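Local atomic coordinates of SusD homolog (Bacteroides thetaiotaomicron VPI-5482, PDB entry 3FDH), a protein that probably binds glycans at the bacterial cell surface, as a SusD/RagB-type outer-membrane lipoprotein serving sugar uptake. Residues 39-44 and 430-435; 49-54 and 419-424; 263-268 and 302-307. One frame throughout, in Å; residues are numbered along the deposited sequence.

Interaction 1 of 3, residues 39-44 and 430-435; sequences GDINTY and EATETY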
loop_
_atom_site.group_PDB
_atom_site.type_symbol
_atom_site.label_atom_id
_atom_site.label_comp_id
_atom_site.label_asym_id
_atom_site.label_seq_id
_atom_site.Cartn_x
_atom_site.Cartn_y
_atom_site.Cartn_z
ATOM N N GLY A 39 2.861 7.602 2.586
ATOM C CA GLY A 39 3.619 8.355 3.599
ATOM C C GLY A 39 4.117 7.453 4.713
ATOM O O GLY A 39 4.478 6.310 4.485
ATOM N N ASP A 40 4.010 7.927 5.946
ATOM C CA ASP A 40 4.510 7.155 7.090
ATOM C C ASP A 40 3.853 5.798 7.235
ATOM O O ASP A 40 4.486 4.880 7.644
ATOM C CB ASP A 40 4.293 7.880 8.421
ATOM C CG ASP A 40 5.069 9.195 8.556
ATOM O OD1 ASP A 40 6.050 9.397 7.835
ATOM O OD2 ASP A 40 4.660 10.024 9.414
ATOM N N ILE A 41 2.583 5.672 6.882
ATOM C CA ILE A 41 1.900 4.372 7.010
ATOM C C ILE A 41 2.692 3.330 6.223
ATOM O O ILE A 41 2.975 2.231 6.710
ATOM C CB ILE A 41 0.450 4.411 6.487
ATOM C CG1 ILE A 41 -0.418 5.321 7.362
ATOM C CG2 ILE A 41 -0.176 3.012 6.500
ATOM C CD1 ILE A 41 -0.415 4.961 8.784
ATOM N N ASN A 42 3.094 3.733 5.023
ATOM C CA ASN A 42 3.814 2.874 4.061
ATOM C C ASN A 42 5.252 2.656 4.512
ATOM O O ASN A 42 5.825 1.569 4.372
ATOM C CB ASN A 42 3.832 3.474 2.652
ATOM C CG ASN A 42 4.537 2.584 1.614
ATOM O OD1 ASN A 42 3.994 1.540 1.215
ATOM N ND2 ASN A 42 5.690 3.056 1.070
ATOM N N THR A 43 5.812 3.726 5.058
ATOM C CA THR A 43 7.191 3.699 5.527
ATOM C C THR A 43 7.395 2.639 6.610
ATOM O O THR A 43 8.319 1.795 6.544
ATOM C CB THR A 43 7.637 5.121 5.940
ATOM O OG1 THR A 43 7.616 5.938 4.728
ATOM C CG2 THR A 43 9.068 5.080 6.573
ATOM N N TYR A 44 6.509 2.677 7.592
ATOM C CA TYR A 44 6.573 1.738 8.718
ATOM C C TYR A 44 6.169 0.342 8.290
ATOM O O TYR A 44 6.785 -0.654 8.681
ATOM C CB TYR A 44 5.787 2.256 9.920
ATOM C CG TYR A 44 6.469 3.375 10.655
ATOM C CD1 TYR A 44 6.582 4.661 10.092
ATOM C CD2 TYR A 44 6.980 3.185 11.927
ATOM C CE1 TYR A 44 7.204 5.712 10.800
ATOM C CE2 TYR A 44 7.622 4.221 12.640
ATOM C CZ TYR A 44 7.716 5.483 12.080
ATOM O OH TYR A 44 8.337 6.478 12.817
ATOM N N GLU A 430 3.088 0.399 -1.925
ATOM C CA GLU A 430 2.294 -0.861 -1.749
ATOM C C GLU A 430 2.512 -1.668 -0.470
ATOM O O GLU A 430 1.823 -2.678 -0.226
ATOM C CB GLU A 430 2.441 -1.752 -2.992
ATOM C CG GLU A 430 1.844 -1.116 -4.232
ATOM C CD GLU A 430 1.803 -2.057 -5.428
ATOM O OE1 GLU A 430 2.886 -2.475 -5.903
ATOM O OE2 GLU A 430 0.678 -2.364 -5.896
ATOM N N ALA A 431 3.431 -1.198 0.378
ATOM C CA ALA A 431 3.742 -1.911 1.624
ATOM C C ALA A 431 2.534 -1.814 2.497
ATOM O O ALA A 431 2.192 -2.711 3.278
ATOM C CB ALA A 431 4.972 -1.338 2.325
ATOM N N THR A 432 1.871 -0.688 2.345
ATOM C CA THR A 432 0.672 -0.420 3.145
ATOM C C THR A 432 -0.303 -1.592 2.955
ATOM O O THR A 432 -0.772 -2.251 3.890
ATOM C CB THR A 432 0.026 0.907 2.661
ATOM O OG1 THR A 432 0.859 2.012 3.052
ATOM C CG2 THR A 432 -1.351 1.114 3.233
ATOM N N GLU A 433 -0.590 -1.871 1.706
ATOM C CA GLU A 433 -1.530 -2.952 1.367
ATOM C C GLU A 433 -0.936 -4.345 1.678
ATOM O O GLU A 433 -1.640 -5.245 2.085
ATOM C CB GLU A 433 -2.000 -2.797 -0.082
ATOM C CG GLU A 433 -3.008 -3.811 -0.566
ATOM C CD GLU A 433 -4.338 -3.758 0.172
ATOM O OE1 GLU A 433 -4.598 -2.809 0.911
ATOM O OE2 GLU A 433 -5.149 -4.679 -0.043
ATOM N N THR A 434 0.363 -4.518 1.503
ATOM C CA THR A 434 0.982 -5.833 1.798
ATOM C C THR A 434 0.856 -6.205 3.246
ATOM O O THR A 434 0.652 -7.365 3.605
ATOM C CB THR A 434 2.388 -5.876 1.418
ATOM O OG1 THR A 434 2.430 -5.813 -0.012
ATOM C CG2 THR A 434 3.035 -7.192 1.903
ATOM N N TYR A 435 0.879 -5.157 4.045
ATOM C CA TYR A 435 0.729 -5.288 5.503
ATOM C C TYR A 435 -0.712 -5.691 5.906
ATOM O O TYR A 435 -0.915 -6.483 6.826
ATOM C CB TYR A 435 1.158 -3.997 6.150
ATOM C CG TYR A 435 0.932 -3.934 7.622
ATOM C CD1 TYR A 435 1.730 -4.677 8.510
ATOM C CD2 TYR A 435 -0.010 -3.081 8.143
ATOM C CE1 TYR A 435 1.524 -4.607 9.864
ATOM C CE2 TYR A 435 -0.206 -2.988 9.481
ATOM C CZ TYR A 435 0.566 -3.738 10.347
ATOM O OH TYR A 435 0.321 -3.575 11.672
#

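Interaction 2 of 3, residues 49-54 and 419-424; sequences IEYEVG and QKYLAM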
loop_
_atom_site.group_PDB
_atom_site.type_symbol
_atom_site.label_atom_id
_atom_site.label_comp_id
_atom_site.label_asym_id
_atom_site.label_seq_id
_atom_site.Cartn_x
_atom_site.Cartn_y
_atom_site.Cartn_z
ATOM N N ILE A 49 6.711 -5.680 7.545
ATOM C CA ILE A 49 6.627 -6.879 6.679
ATOM C C ILE A 49 7.881 -7.121 5.855
ATOM O O ILE A 49 7.914 -7.848 4.868
ATOM C CB ILE A 49 5.304 -7.006 5.883
ATOM C CG1 ILE A 49 4.914 -5.725 5.169
ATOM C CG2 ILE A 49 4.199 -7.364 6.903
ATOM C CD1 ILE A 49 5.835 -5.294 4.113
ATOM N N GLU A 50 8.919 -6.431 6.307
ATOM C CA GLU A 50 10.289 -6.708 5.893
ATOM C C GLU A 50 10.669 -6.528 4.446
ATOM O O GLU A 50 11.531 -7.234 3.906
ATOM C CB GLU A 50 10.726 -8.076 6.439
ATOM C CG GLU A 50 10.661 -8.161 7.983
ATOM C CD GLU A 50 11.171 -9.454 8.568
ATOM O OE1 GLU A 50 11.713 -10.307 7.848
ATOM O OE2 GLU A 50 10.992 -9.633 9.789
ATOM N N TYR A 51 10.054 -5.524 3.840
ATOM C CA TYR A 51 10.465 -5.069 2.481
ATOM C C TYR A 51 11.772 -4.258 2.574
ATOM O O TYR A 51 12.597 -4.160 1.628
ATOM C CB TYR A 51 9.415 -4.145 1.923
ATOM C CG TYR A 51 8.245 -4.807 1.245
ATOM C CD1 TYR A 51 8.344 -6.115 0.725
ATOM C CD2 TYR A 51 7.052 -4.099 1.038
ATOM C CE1 TYR A 51 7.273 -6.699 0.040
ATOM C CE2 TYR A 51 5.991 -4.666 0.367
ATOM C CZ TYR A 51 6.098 -5.938 -0.165
ATOM O OH TYR A 51 5.007 -6.475 -0.825
ATOM N N GLU A 52 11.904 -3.651 3.745
ATOM C CA GLU A 52 13.030 -2.808 4.141
ATOM C C GLU A 52 13.314 -2.958 5.585
ATOM O O GLU A 52 12.458 -3.417 6.355
ATOM C CB GLU A 52 12.779 -1.310 3.825
ATOM C CG GLU A 52 12.377 -0.981 2.375
ATOM C CD GLU A 52 13.413 -1.207 1.301
ATOM O OE1 GLU A 52 14.618 -1.338 1.617
ATOM O OE2 GLU A 52 13.014 -1.186 0.103
ATOM N N VAL A 53 14.501 -2.486 5.946
ATOM C CA VAL A 53 14.943 -2.479 7.341
ATOM C C VAL A 53 15.123 -1.059 7.816
ATOM O O VAL A 53 15.751 -0.227 7.169
ATOM C CB VAL A 53 16.257 -3.288 7.542
ATOM C CG1 VAL A 53 16.651 -3.338 9.011
ATOM C CG2 VAL A 53 16.091 -4.715 7.005
ATOM N N GLY A 54 14.496 -0.733 8.939
ATOM C CA GLY A 54 14.695 0.583 9.534
ATOM C C GLY A 54 16.055 0.576 10.210
ATOM O O GLY A 54 16.304 -0.232 11.105
ATOM N N GLN A 419 4.024 -14.420 -4.309
ATOM C CA GLN A 419 4.229 -13.599 -5.482
ATOM C C GLN A 419 3.615 -12.211 -5.328
ATOM O O GLN A 419 4.196 -11.215 -5.776
ATOM C CB GLN A 419 3.760 -14.308 -6.792
ATOM C CG GLN A 419 4.642 -15.515 -7.190
ATOM C CD GLN A 419 6.134 -15.148 -7.369
ATOM O OE1 GLN A 419 6.471 -14.101 -7.933
ATOM N NE2 GLN A 419 7.021 -16.020 -6.902
ATOM N N LYS A 420 2.478 -12.119 -4.640
ATOM C CA LYS A 420 1.834 -10.835 -4.434
ATOM C C LYS A 420 2.788 -10.021 -3.591
ATOM O O LYS A 420 3.065 -8.874 -3.857
ATOM C CB LYS A 420 0.464 -11.006 -3.738
ATOM C CG LYS A 420 -0.330 -9.744 -3.615
ATOM C CD LYS A 420 -1.698 -9.946 -2.994
ATOM C CE LYS A 420 -2.629 -8.757 -3.197
ATOM N NZ LYS A 420 -3.794 -8.803 -2.185
ATOM N N TYR A 421 3.252 -10.653 -2.527
ATOM C CA TYR A 421 4.249 -10.072 -1.601
ATOM C C TYR A 421 5.492 -9.545 -2.319
ATOM O O TYR A 421 5.831 -8.366 -2.164
ATOM C CB TYR A 421 4.597 -11.038 -0.452
ATOM C CG TYR A 421 5.714 -10.528 0.429
ATOM C CD1 TYR A 421 7.038 -10.844 0.135
ATOM C CD2 TYR A 421 5.460 -9.786 1.575
ATOM C CE1 TYR A 421 8.086 -10.359 0.885
ATOM C CE2 TYR A 421 6.504 -9.304 2.349
ATOM C CZ TYR A 421 7.811 -9.594 2.028
ATOM O OH TYR A 421 8.876 -9.121 2.818
ATOM N N LEU A 422 6.080 -10.334 -3.232
ATOM C CA LEU A 422 7.282 -9.915 -3.949
ATOM C C LEU A 422 7.027 -8.795 -4.962
ATOM O O LEU A 422 7.874 -7.912 -5.155
ATOM C CB LEU A 422 7.945 -11.119 -4.665
ATOM C CG LEU A 422 8.479 -12.154 -3.658
ATOM C CD1 LEU A 422 9.024 -13.349 -4.467
ATOM C CD2 LEU A 422 9.590 -11.570 -2.773
ATOM N N ALA A 423 5.850 -8.826 -5.586
ATOM C CA ALA A 423 5.452 -7.776 -6.556
ATOM C C ALA A 423 5.227 -6.397 -5.965
ATOM O O ALA A 423 5.423 -5.377 -6.594
ATOM C CB ALA A 423 4.187 -8.179 -7.294
HETATM N N MSE A 424 4.800 -6.411 -4.723
HETATM C CA MSE A 424 4.331 -5.208 -4.001
HETATM C C MSE A 424 5.420 -4.491 -3.174
HETATM O O MSE A 424 5.223 -3.470 -2.533
HETATM C CB MSE A 424 3.016 -5.534 -3.301
HETATM C CG MSE A 424 1.938 -5.777 -4.270
HETATM SE SE MSE A 424 0.176 -6.140 -3.609
HETATM C CE MSE A 424 -0.366 -4.390 -2.934
#

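Interaction 3 of 3, residues 263-268 and 302-307; sequences ASTSLG and LVPAPN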
loop_
_atom_site.group_PDB
_atom_site.type_symbol
_atom_site.label_atom_id
_atom_site.label_comp_id
_atom_site.label_asym_id
_atom_site.label_seq_id
_atom_site.Cartn_x
_atom_site.Cartn_y
_atom_site.Cartn_z
ATOM N N ALA A 263 18.729 -2.451 3.033
ATOM C CA ALA A 263 18.272 -3.603 2.251
ATOM C C ALA A 263 17.880 -4.750 3.195
ATOM O O ALA A 263 18.629 -5.110 4.099
ATOM C CB ALA A 263 19.391 -4.053 1.316
ATOM N N SER A 264 16.709 -5.329 2.941
ATOM C CA SER A 264 16.177 -6.437 3.728
ATOM C C SER A 264 16.792 -7.783 3.421
ATOM O O SER A 264 16.717 -8.269 2.284
ATOM C CB SER A 264 14.663 -6.549 3.511
ATOM O OG SER A 264 14.132 -7.674 4.194
ATOM N N THR A 265 17.375 -8.382 4.455
ATOM C CA THR A 265 18.004 -9.697 4.335
ATOM C C THR A 265 16.952 -10.761 4.013
ATOM O O THR A 265 17.096 -11.540 3.072
ATOM C CB THR A 265 18.808 -10.073 5.597
ATOM O OG1 THR A 265 19.909 -9.166 5.755
ATOM C CG2 THR A 265 19.380 -11.483 5.472
ATOM N N SER A 266 15.893 -10.780 4.802
ATOM C CA SER A 266 14.816 -11.768 4.614
ATOM C C SER A 266 14.262 -11.706 3.183
ATOM O O SER A 266 14.008 -12.727 2.534
ATOM C CB SER A 266 13.725 -11.641 5.710
ATOM O OG SER A 266 12.980 -10.430 5.617
ATOM N N LEU A 267 14.134 -10.489 2.666
ATOM C CA LEU A 267 13.601 -10.299 1.337
ATOM C C LEU A 267 14.591 -10.875 0.332
ATOM O O LEU A 267 14.228 -11.577 -0.604
ATOM C CB LEU A 267 13.309 -8.816 1.030
ATOM C CG LEU A 267 12.808 -8.536 -0.402
ATOM C CD1 LEU A 267 11.476 -9.158 -0.727
ATOM C CD2 LEU A 267 12.722 -7.067 -0.597
ATOM N N GLY A 268 15.866 -10.593 0.558
ATOM C CA GLY A 268 16.939 -11.092 -0.322
ATOM C C GLY A 268 16.963 -12.614 -0.344
ATOM O O GLY A 268 17.142 -13.251 -1.388
ATOM N N LEU A 302 27.006 -5.834 -0.632
ATOM C CA LEU A 302 25.716 -5.171 -0.472
ATOM C C LEU A 302 25.517 -4.713 0.954
ATOM O O LEU A 302 24.860 -3.714 1.232
ATOM C CB LEU A 302 24.566 -6.108 -0.854
ATOM C CG LEU A 302 23.147 -5.594 -0.591
ATOM C CD1 LEU A 302 22.892 -4.271 -1.373
ATOM C CD2 LEU A 302 22.136 -6.680 -0.956
ATOM N N VAL A 303 26.109 -5.468 1.864
ATOM C CA VAL A 303 25.946 -5.215 3.292
ATOM C C VAL A 303 24.442 -5.053 3.624
ATOM O O VAL A 303 23.977 -3.988 4.078
ATOM C CB VAL A 303 26.777 -3.992 3.775
ATOM C CG1 VAL A 303 26.785 -3.925 5.328
ATOM C CG2 VAL A 303 28.210 -4.043 3.227
ATOM N N PRO A 304 23.657 -6.122 3.403
ATOM C CA PRO A 304 22.246 -6.002 3.780
ATOM C C PRO A 304 22.081 -5.917 5.281
ATOM O O PRO A 304 22.954 -6.331 6.063
ATOM C CB PRO A 304 21.612 -7.279 3.195
ATOM C CG PRO A 304 22.751 -8.296 3.221
ATOM C CD PRO A 304 24.020 -7.486 2.987
ATOM N N ALA A 305 20.962 -5.334 5.666
ATOM C CA ALA A 305 20.617 -5.135 7.065
ATOM C C ALA A 305 19.858 -6.352 7.624
ATOM O O ALA A 305 18.935 -6.886 6.964
ATOM C CB ALA A 305 19.805 -3.836 7.237
ATOM N N PRO A 306 20.248 -6.807 8.824
ATOM C CA PRO A 306 19.552 -7.922 9.429
ATOM C C PRO A 306 18.226 -7.466 10.000
ATOM O O PRO A 306 18.140 -6.532 10.815
ATOM C CB PRO A 306 20.476 -8.356 10.558
ATOM C CG PRO A 306 21.189 -7.123 10.933
ATOM C CD PRO A 306 21.363 -6.345 9.676
ATOM N N ASN A 307 17.176 -8.150 9.570
ATOM C CA ASN A 307 15.829 -7.779 10.014
ATOM C C ASN A 307 15.709 -7.872 11.504
ATOM O O ASN A 307 16.054 -8.876 12.110
ATOM C CB ASN A 307 14.771 -8.666 9.367
ATOM C CG ASN A 307 14.912 -8.709 7.877
ATOM O OD1 ASN A 307 15.658 -9.550 7.352
ATOM N ND2 ASN A 307 14.303 -7.718 7.176
#

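Interaction 1 of 3, residues 39-44 and 430-435
The side-chain oxygen of N42 receives two backbone N-H groups from the start of helix 431-443, a worked example of a buried side-chain amide serving the first turn of a second helix. A431 N is 2.9 Å from N42 OD1 and lies nearly along the C=O axis, at a C=O...donor angle of 165°. T432 N gives the longer bond, 3.3 Å to N42 OD1, from a position tilted somewhat out of the carbonyl plane. The amide is carried across because CG of N42 stands anti to the backbone N (chi1 -178°). A431 CB also packs close, 3.2 Å from N42 OD1.

T432 presses against the same residue from another side. Its OG1 sits 3.2 Å from N42 CA, the two side chains crossing at about a right angle, while I41 CG2 approaches T432 CG2 to 4.0 Å. T432 OG1 is hydrogen-bonded to A37 O, just ahead of the helix bearing N42, and F126 of helix 106-127 covers both I41 and T432. The acidic side chains nearby also have partners: E430 is hydrogen-bonded to S334 and H336, and E433 forms a salt bridge with R208.

The two helices pass at 8.2 Å between their local axes, with 63° between their directions. At this buried crossing, first-turn N-H groups that have no preceding helical turn to bond to are met by a neutral amide oxygen, and the positive end of the helix dipole would probably polarise that carbonyl further toward its oxygen.

Interaction 2 of 3, residues 49-54 and 419-424
Y421 OH donates to I49 O over 2.6 Å, entering in the carbonyl plane with a C=O...donor angle of 159°. The reverse exchange lies alongside: Y51 OH donates to Y421 O, in the last turn of helix 412-423, at 2.5 Å, a length so short that its exact value is doubtful. Each tyrosine thus spends its hydroxyl on a main-chain carbonyl of the opposite segment. Y51 OH has a further hydrogen-bond partner in T434 OG1 of the following helix.

For these exchanges to coexist, the two side chains slide past each other in opposite directions. Y51 CE1 rests 3.5 Å above one face of the Y421 ring, offset toward the rim. The rings meet obliquely, with planes at 37° and centroids 4.8 Å apart. CG of Y421 stands anti to the backbone N (chi1 174°), and the ring beyond it ends with OH at I49 O. Within 49-54, I49 CD1 lies 3.5 Å over a face of the Y51 ring; from 419-424, M424 CB comes to 3.3 Å from Y51 OH. An alanine in place of Y421 would probably leave I49 O without its hydroxyl donor and open a gap where Y51 CE1 had rested on the ring, although the carbonyl that receives Y51 OH would remain.

Around the pair, T434 and L267 also touch Y421, and W425 meets the ring of Y51. The backbone of 49-54 is shaped by a Schellman motif that ends helix 40-48: E50 takes positive phi as the C-prime residue and Y51 N returns to S46 O. Two helix C-termini are therefore joined here, one finished by the Schellman turn and the other reached by Y51, within the largely helical SusD-type fold.

Interaction 3 of 3, residues 263-268 and 302-307
Backbone pairing joins A263 and A305 first: A305 N donates to A263 O over 2.8 Å, in the carbonyl plane, and S264 and A305 form a single beta bridge. The return bond, from T265 N to A305 O, is weak. That same carbonyl takes a side-chain donor too, T265 OG1 at 2.8 Å from A305 O, which comes from above the carbonyl plane, 68° out of it.

Side-chain amide bonds make up the second group. N307 uses both ends of its amide on the start of helix 265-274. Its OD1 accepts from S266 N at 2.8 Å, the donor tilted 15° from the carbonyl plane, while N307 ND2 donates to S264 OG at 3.0 Å with that oxygen close to the amide plane. With both ends engaged, the flat group is held against rotation. S264 OG lies anti to its own backbone N (chi1 176°) and also accepts from L267 N at 3.2 Å. Beyond the two segments this hydroxyl bonds to E50 O, and S266 OG to the E50 carboxylate, so E50 shares the cluster.

Apolar contact is modest. A263 CB meets P304 CB at 4.3 Å and L302 CD1 at 4.4 Å, with F283 touching both A263 and L302, and V53 of strand 52-54 packing on A305. V53 also packs against the amide of N307.

The bonds at the start of helix 265-274 form a helix N-cap, next to a single beta bridge: S264 is the N-cap residue closing the first turn through L267 N, and N307, from the irregular chain at 302-307, adds a further acceptor, for S266 N, beside A305 O, which takes T265 N weakly.

In the fold
From the N terminus, the chain passes 39-44 on helix 40-48 and then 49-54, which leads into strand 52-54. It reaches 263-268 at the end of strand 261-263, the antiparallel partner of 52-54, and passes into helix 265-274. Interaction 3 closes the innermost loop, of 33 residues. Interaction 2 encloses it when the chain arrives at 419-424, and interaction 1 encloses both at 430-435, so the three nest and none cross. Interactions 1 and 2 join two successive elements near the N terminus to two successive helices late in the chain, and touch through T434 and Y51. Interaction 2 meets interaction 3 through E50, whereas interactions 1 and 3 stay about 9 Å apart at their nearest atoms.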